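Local coordinates for leucine aminopeptidase 1 (PDB 2HC9) that releases N-terminal amino acids, preferably leucine, from peptides as a two-zinc M17 aminopeptidase and probably serves as a digestive enzyme, at the interface of chains A and B and the interface of chains A and C. Residues are numbered along the deposited sequence; one frame, centred on the assembly and turned at random. Chains: chain A/B/C, Leucine aminopeptidase 1.

Contact 1: the interface of chains A and B. Residues chain A 366, 369-370, 431-433; chain B 368-370, 372.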
ATOM      1  N   ALA A 366      -8.266  14.356  -9.741  1.00 16.96           N
ATOM      2  CA  ALA A 366      -9.680  13.956  -9.821  1.00 17.01           C
ATOM      3  C   ALA A 366     -10.379  14.434 -11.094  1.00 16.32           C
ATOM      4  O   ALA A 366     -11.356  13.815 -11.531  1.00 16.96           O
ATOM      5  CB  ALA A 366     -10.430  14.453  -8.612  1.00 19.67           C
ATOM      6  N   TRP A 369     -11.281  11.946 -13.767  1.00 16.20           N
ATOM      7  CA  TRP A 369     -12.410  11.041 -13.445  1.00 18.76           C
ATOM      8  C   TRP A 369     -13.773  11.702 -13.704  1.00 20.03           C
ATOM      9  O   TRP A 369     -14.810  11.035 -13.754  1.00 19.87           O
ATOM     10  CB  TRP A 369     -12.302  10.527 -11.997  1.00 27.29           C
ATOM     11  CG  TRP A 369     -11.065   9.681 -11.762  1.00 34.55           C
ATOM     12  CD1 TRP A 369      -9.750  10.053 -11.971  1.00 41.05           C
ATOM     13  CD2 TRP A 369     -11.021   8.343 -11.265  1.00 35.31           C
ATOM     14  NE1 TRP A 369      -8.909   9.016 -11.646  1.00 52.42           N
ATOM     15  CE2 TRP A 369      -9.664   7.955 -11.214  1.00 43.03           C
ATOM     16  CE3 TRP A 369     -11.989   7.439 -10.859  1.00 40.04           C
ATOM     17  CZ2 TRP A 369      -9.263   6.701 -10.757  1.00 43.05           C
ATOM     18  CZ3 TRP A 369     -11.587   6.176 -10.419  1.00 43.76           C
ATOM     19  CH2 TRP A 369     -10.238   5.823 -10.373  1.00 38.85           C
ATOM     20  N   LEU A 370     -13.768  13.020 -13.854  1.00 17.81           N
ATOM     21  CA  LEU A 370     -14.983  13.748 -14.152  1.00 15.59           C
ATOM     22  C   LEU A 370     -15.155  13.960 -15.661  1.00 17.88           C
ATOM     23  O   LEU A 370     -16.206  13.627 -16.234  1.00 18.71           O
ATOM     24  CB  LEU A 370     -15.001  15.073 -13.383  1.00 12.88           C
ATOM     25  CG  LEU A 370     -16.327  15.859 -13.358  1.00 14.69           C
ATOM     26  CD1 LEU A 370     -16.365  16.755 -12.097  1.00 17.20           C
ATOM     27  CD2 LEU A 370     -16.449  16.739 -14.626  1.00 17.02           C
ATOM     28  N   GLY A 431     -19.481  16.179  -2.756  1.00 19.65           N
ATOM     29  CA  GLY A 431     -19.243  16.714  -4.109  1.00 14.38           C
ATOM     30  C   GLY A 431     -18.225  15.924  -4.912  1.00 16.40           C
ATOM     31  O   GLY A 431     -17.380  15.216  -4.342  1.00 17.67           O
ATOM     32  N   PRO A 432     -18.247  16.086  -6.240  1.00 17.63           N
ATOM     33  CA  PRO A 432     -17.077  15.613  -7.021  1.00 18.22           C
ATOM     34  C   PRO A 432     -15.843  16.375  -6.479  1.00 15.87           C
ATOM     35  O   PRO A 432     -15.934  17.584  -6.283  1.00 15.63           O
ATOM     36  CB  PRO A 432     -17.385  16.094  -8.458  1.00 19.87           C
ATOM     37  CG  PRO A 432     -18.823  16.546  -8.468  1.00 20.53           C
ATOM     38  CD  PRO A 432     -19.263  16.790  -7.058  1.00 17.09           C
ATOM     39  N   PRO A 433     -14.734  15.683  -6.147  1.00 17.56           N
ATOM     40  CA  PRO A 433     -13.568  16.400  -5.602  1.00 16.90           C
ATOM     41  C   PRO A 433     -13.087  17.597  -6.421  1.00 16.11           C
ATOM     42  O   PRO A 433     -12.683  18.621  -5.821  1.00 17.63           O
ATOM     43  CB  PRO A 433     -12.486  15.303  -5.521  1.00 19.10           C
ATOM     44  CG  PRO A 433     -13.308  14.042  -5.264  1.00 22.19           C
ATOM     45  CD  PRO A 433     -14.527  14.220  -6.138  1.00 20.14           C
TER
ATOM     46  N   ALA B 368     -18.869   8.752  -8.077  1.00 14.09           N
ATOM     47  CA  ALA B 368     -18.828   9.815  -7.056  1.00 15.92           C
ATOM     48  C   ALA B 368     -17.824  10.929  -7.427  1.00 18.49           C
ATOM     49  O   ALA B 368     -17.996  12.092  -7.035  1.00 17.76           O
ATOM     50  CB  ALA B 368     -18.478   9.225  -5.697  1.00 18.36           C
ATOM     51  N   TRP B 369     -16.767  10.568  -8.165  1.00 16.20           N
ATOM     52  CA  TRP B 369     -15.772  11.581  -8.591  1.00 18.76           C
ATOM     53  C   TRP B 369     -16.268  12.411  -9.785  1.00 20.03           C
ATOM     54  O   TRP B 369     -15.710  13.463 -10.110  1.00 19.87           O
ATOM     55  CB  TRP B 369     -14.415  10.918  -8.893  1.00 27.29           C
ATOM     56  CG  TRP B 369     -13.790  10.270  -7.672  1.00 34.55           C
ATOM     57  CD1 TRP B 369     -14.349   9.290  -6.872  1.00 41.05           C
ATOM     58  CD2 TRP B 369     -12.498  10.535  -7.125  1.00 35.31           C
ATOM     59  NE1 TRP B 369     -13.481   8.956  -5.861  1.00 52.42           N
ATOM     60  CE2 TRP B 369     -12.340   9.708  -5.991  1.00 43.03           C
ATOM     61  CE3 TRP B 369     -11.464  11.386  -7.479  1.00 40.04           C
ATOM     62  CZ2 TRP B 369     -11.177   9.705  -5.225  1.00 43.05           C
ATOM     63  CZ3 TRP B 369     -10.305  11.397  -6.699  1.00 43.76           C
ATOM     64  CH2 TRP B 369     -10.175  10.563  -5.589  1.00 38.85           C
ATOM     65  N   LEU B 370     -17.310  11.926 -10.446  1.00 17.81           N
ATOM     66  CA  LEU B 370     -17.897  12.645 -11.558  1.00 15.59           C
ATOM     67  C   LEU B 370     -19.075  13.516 -11.104  1.00 17.88           C
ATOM     68  O   LEU B 370     -19.116  14.725 -11.385  1.00 18.71           O
ATOM     69  CB  LEU B 370     -18.305  11.661 -12.660  1.00 12.88           C
ATOM     70  CG  LEU B 370     -18.697  12.254 -14.028  1.00 14.69           C
ATOM     71  CD1 LEU B 370     -18.456  11.195 -15.130  1.00 17.20           C
ATOM     72  CD2 LEU B 370     -20.188  12.670 -14.021  1.00 17.02           C
ATOM     73  N   GLY B 372     -20.602  13.270  -7.768  1.00 14.08           N
ATOM     74  CA  GLY B 372     -20.774  13.371  -6.318  1.00 15.47           C
ATOM     75  C   GLY B 372     -21.754  12.320  -5.796  1.00 17.75           C
ATOM     76  O   GLY B 372     -22.075  11.351  -6.497  1.00 17.25           O
TER
HETATM   77  O   HOH W   1     -17.499  12.443  -4.118  1.00 24.62           O
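A:Leu370 and B:Leu370 meet across a two-fold axis, near the ends of the short helices 367-371, and beside them the extended backbone of A:Gly431 and A:Pro432 passes B:Gly372, which has a positive phi of 76°. This is part of a symmetric subunit interface in the hexamer of an M17 leucine aminopeptidase. The patch is mainly apolar.

The CG of A:Leu370 lies anti to its backbone N (chi1 -169°). This turns the branch toward the backbone of chain B. There CD1 lies 3.5 Å from the carbonyl O of B:Leu370, a van der Waals contact. CB rests against the carbonyl O of B:Trp369. B:Leu370 returns the same contacts to chain A. An alanine in place of A:Leu370 would probably open a gap over the B:Leu370 carbonyl, which would lose the CG and CD1 contacts and leave the backbone there less tightly packed.

B:Trp369 reaches farther into chain A, although this residue is poorly ordered in both chains. Its six-membered ring meets A:Ala366, with CE3 3.4 Å from the methyl CB. The CA of A:Ala366 lies at the ring edge, in its plane. One face of the indole takes A:Pro433, whose CG sits 3.9 Å above the plane and toward the rim. The proline stands roughly perpendicular to the tryptophan side chain. The two tryptophans touch near their roots, CB of A:Trp369 to CB of B:Trp369 at 3.8 Å.

A:Pro432 packs its ring on backbone. Its CG is 3.5 Å from the O of B:Leu370, and CD faces the CA of B:Gly372. One water joins the chains, 2.8 Å from the O of A:Gly431 and 3.0 Å from the O of B:Ala368.

Contact 2: the interface of chains A and C. Residues chain A 134-138, 180, 182; chain C 319, 327, 418-419.
A:Met136 lies over C:Ile319 and C:Ile418 where two subunits of this M17 aminopeptidase hexamer meet. A loop of chain A, 134-138, runs along the strand starts C:Ile319 and C:Thr327 and the loop at C:Ile418.

The A:Met136 side chain can be followed outward. CB sits 3.4 Å from the carbonyl O of C:Ile418. The chain then runs extended through CG to the sulfur. SD lies 3.8 Å from CG2 of C:Ile319. A bend at the last torsion (chi3 75°) keeps the terminal methyl CE over the same branch, 3.7 Å from CG2 of C:Ile319. The methionine and isoleucine chains lie alongside each other and point opposite ways. The other branch of C:Ile319 meets A:Pro180, CD1 to CG at 3.9 Å.

The backbone of A:Met136 is held at both ends. Its N donates to the O of C:Ile418 at 2.6 Å. Its O accepts from the hydroxyl OG1 of C:Thr327 at 2.7 Å, with the donor 42° above the carbonyl plane. The threonine methyl CG2 packs on CG2 of A:Thr138.

A:Lys137 runs extended until its last torsion, where it bends. Its side-chain amine NZ thereby reaches back to the O of C:Ala419 at 2.8 Å, tilted from the carbonyl plane. The hydroxyl OG of A:Ser135 accepts from the N of A:Lys137 and helps to fix the loop.

A:Asn182 reads the backbone of C:Ile319. Its amide ND2 gives a nearly straight bond (164° at H) to the O of C:Ile319, 2.9 Å away. The acceptor lies in the amide plane, while the donor stands above the carbonyl plane. The amide OD1 takes a weak bond from the N of C:Ile319.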
ATOM      1  N   PHE A 134      10.681  23.146 -26.948  1.00 16.38           N
ATOM      2  CA  PHE A 134      11.666  22.931 -25.904  1.00 16.63           C
ATOM      3  C   PHE A 134      12.463  21.631 -26.050  1.00 17.40           C
ATOM      4  O   PHE A 134      11.889  20.541 -26.095  1.00 15.72           O
ATOM      5  CB  PHE A 134      11.048  23.010 -24.500  1.00 15.94           C
ATOM      6  CG  PHE A 134      12.098  23.026 -23.423  1.00 17.82           C
ATOM      7  CD1 PHE A 134      12.749  24.215 -23.106  1.00 18.96           C
ATOM      8  CD2 PHE A 134      12.493  21.849 -22.798  1.00 19.51           C
ATOM      9  CE1 PHE A 134      13.765  24.236 -22.133  1.00 18.26           C
ATOM     10  CE2 PHE A 134      13.528  21.868 -21.835  1.00 18.95           C
ATOM     11  CZ  PHE A 134      14.130  23.069 -21.511  1.00 17.53           C
ATOM     12  N   SER A 135      13.791  21.742 -26.099  1.00 17.01           N
ATOM     13  CA  SER A 135      14.651  20.541 -26.003  1.00 15.80           C
ATOM     14  C   SER A 135      15.995  20.930 -25.424  1.00 18.94           C
ATOM     15  O   SER A 135      16.517  22.003 -25.714  1.00 20.52           O
ATOM     16  CB  SER A 135      14.871  19.889 -27.379  1.00 21.15           C
ATOM     17  OG  SER A 135      15.743  18.768 -27.245  1.00 21.23           O
ATOM     18  N   MET A 136      16.534  20.062 -24.581  1.00 14.76           N
ATOM     19  CA  MET A 136      17.907  20.209 -24.140  1.00 17.93           C
ATOM     20  C   MET A 136      18.799  19.077 -24.605  1.00 20.37           C
ATOM     21  O   MET A 136      19.860  18.817 -24.007  1.00 18.85           O
ATOM     22  CB  MET A 136      17.937  20.367 -22.619  1.00 18.26           C
ATOM     23  CG  MET A 136      17.534  21.780 -22.243  1.00 22.79           C
ATOM     24  SD  MET A 136      17.375  21.947 -20.461  1.00 28.34           S
ATOM     25  CE  MET A 136      19.106  21.976 -19.975  1.00 31.34           C
ATOM     26  N   LYS A 137      18.387  18.416 -25.683  1.00 19.66           N
ATOM     27  CA  LYS A 137      19.281  17.461 -26.316  1.00 16.51           C
ATOM     28  C   LYS A 137      20.556  18.167 -26.831  1.00 20.58           C
ATOM     29  O   LYS A 137      20.491  19.317 -27.280  1.00 19.39           O
ATOM     30  CB  LYS A 137      18.544  16.693 -27.417  1.00 20.07           C
ATOM     31  CG  LYS A 137      17.720  15.527 -26.809  1.00 22.73           C
ATOM     32  CD  LYS A 137      16.945  14.748 -27.833  1.00 26.66           C
ATOM     33  CE  LYS A 137      16.061  13.712 -27.141  1.00 23.15           C
ATOM     34  NZ  LYS A 137      16.824  12.575 -26.489  1.00 19.73           N
ATOM     35  N   THR A 138      21.702  17.494 -26.744  1.00 17.28           N
ATOM     36  CA  THR A 138      22.984  18.148 -27.069  1.00 17.49           C
ATOM     37  C   THR A 138      23.480  17.770 -28.450  1.00 26.27           C
ATOM     38  O   THR A 138      24.562  18.199 -28.868  1.00 25.26           O
ATOM     39  CB  THR A 138      24.092  17.860 -26.032  1.00 19.05           C
ATOM     40  OG1 THR A 138      24.333  16.443 -25.932  1.00 17.57           O
ATOM     41  CG2 THR A 138      23.708  18.442 -24.655  1.00 16.71           C
ATOM     42  N   PRO A 180      11.850  22.414 -17.577  1.00 14.65           N
ATOM     43  CA  PRO A 180      11.937  21.943 -16.193  1.00 14.61           C
ATOM     44  C   PRO A 180      12.002  23.110 -15.224  1.00 18.64           C
ATOM     45  O   PRO A 180      12.448  24.187 -15.593  1.00 13.81           O
ATOM     46  CB  PRO A 180      13.257  21.181 -16.153  1.00 17.41           C
ATOM     47  CG  PRO A 180      14.074  21.728 -17.288  1.00 24.00           C
ATOM     48  CD  PRO A 180      13.057  22.092 -18.364  1.00 19.70           C
ATOM     49  N   ASN A 182      13.872  23.735 -12.630  1.00 16.17           N
ATOM     50  CA  ASN A 182      15.199  24.291 -12.302  1.00 14.52           C
ATOM     51  C   ASN A 182      15.607  25.424 -13.247  1.00 20.68           C
ATOM     52  O   ASN A 182      16.486  26.238 -12.948  1.00 17.31           O
ATOM     53  CB  ASN A 182      16.291  23.223 -12.173  1.00 13.69           C
ATOM     54  CG  ASN A 182      16.519  22.464 -13.450  1.00 18.52           C
ATOM     55  OD1 ASN A 182      15.572  22.188 -14.198  1.00 16.03           O
ATOM     56  ND2 ASN A 182      17.771  22.101 -13.708  1.00 16.18           N
TER
ATOM     57  N   ILE C 319      16.521  19.081 -15.405  1.00 14.27           N
ATOM     58  CA  ILE C 319      17.511  18.639 -16.395  1.00 15.16           C
ATOM     59  C   ILE C 319      18.834  19.318 -16.059  1.00 15.91           C
ATOM     60  O   ILE C 319      18.885  20.557 -15.918  1.00 15.01           O
ATOM     61  CB  ILE C 319      17.099  19.014 -17.853  1.00 16.13           C
ATOM     62  CG1 ILE C 319      15.786  18.293 -18.216  1.00 17.91           C
ATOM     63  CG2 ILE C 319      18.241  18.576 -18.853  1.00 14.80           C
ATOM     64  CD1 ILE C 319      15.174  18.748 -19.571  1.00 19.54           C
ATOM     65  N   THR C 327      23.243  16.020 -21.413  1.00 15.51           N
ATOM     66  CA  THR C 327      22.180  16.401 -20.470  1.00 16.12           C
ATOM     67  C   THR C 327      21.445  15.172 -19.917  1.00 15.88           C
ATOM     68  O   THR C 327      21.248  14.182 -20.622  1.00 16.09           O
ATOM     69  CB  THR C 327      21.165  17.372 -21.094  1.00 16.46           C
ATOM     70  OG1 THR C 327      20.701  16.827 -22.354  1.00 17.64           O
ATOM     71  CG2 THR C 327      21.836  18.780 -21.342  1.00 19.18           C
ATOM     72  N   ILE C 418      13.392  15.200 -24.002  1.00 17.13           N
ATOM     73  CA  ILE C 418      13.886  16.572 -23.950  0.70 18.87           C
ATOM     74  C   ILE C 418      15.323  16.681 -23.462  1.00 19.51           C
ATOM     75  O   ILE C 418      15.912  17.746 -23.513  1.00 23.99           O
ATOM     76  CB  ILE C 418      12.985  17.452 -23.094  0.70 17.68           C
ATOM     77  CG1 ILE C 418      12.763  16.806 -21.726  0.70 15.43           C
ATOM     78  CG2 ILE C 418      11.633  17.711 -23.815  0.70 16.57           C
ATOM     79  CD1 ILE C 418      11.900  17.645 -20.843  0.70 16.52           C
ATOM     80  N   ALA C 419      15.890  15.582 -22.988  1.00 18.27           N
ATOM     81  CA  ALA C 419      17.309  15.600 -22.653  1.00 14.71           C
ATOM     82  C   ALA C 419      17.967  14.430 -23.339  1.00 18.34           C
ATOM     83  O   ALA C 419      17.304  13.618 -23.975  1.00 17.48           O
ATOM     84  CB  ALA C 419      17.515  15.507 -21.136  1.00 17.53           C
TER

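Contact 1 and contact 2 lie about 36 Å apart and share no residue. Chain A takes part in both, meeting chain B at one and chain C at the other. Contact 1 is two-fold and uses helix 367-371 of both chains. Contact 2 is not an exact two-fold and pairs two different surfaces. Together they fit a hexamer of two trimers, with contact 2 probably within a trimer and contact 1 between trimers. The centre of contact 1 is about 12 Å from A:Arg338 and 17 Å from A:Lys264, both predicted active-site residues. The centre of contact 2 is about 29 Å from A:Arg338 and 21 Å from A:Lys264. The structure alone does not link packing at contact 1 to catalysis.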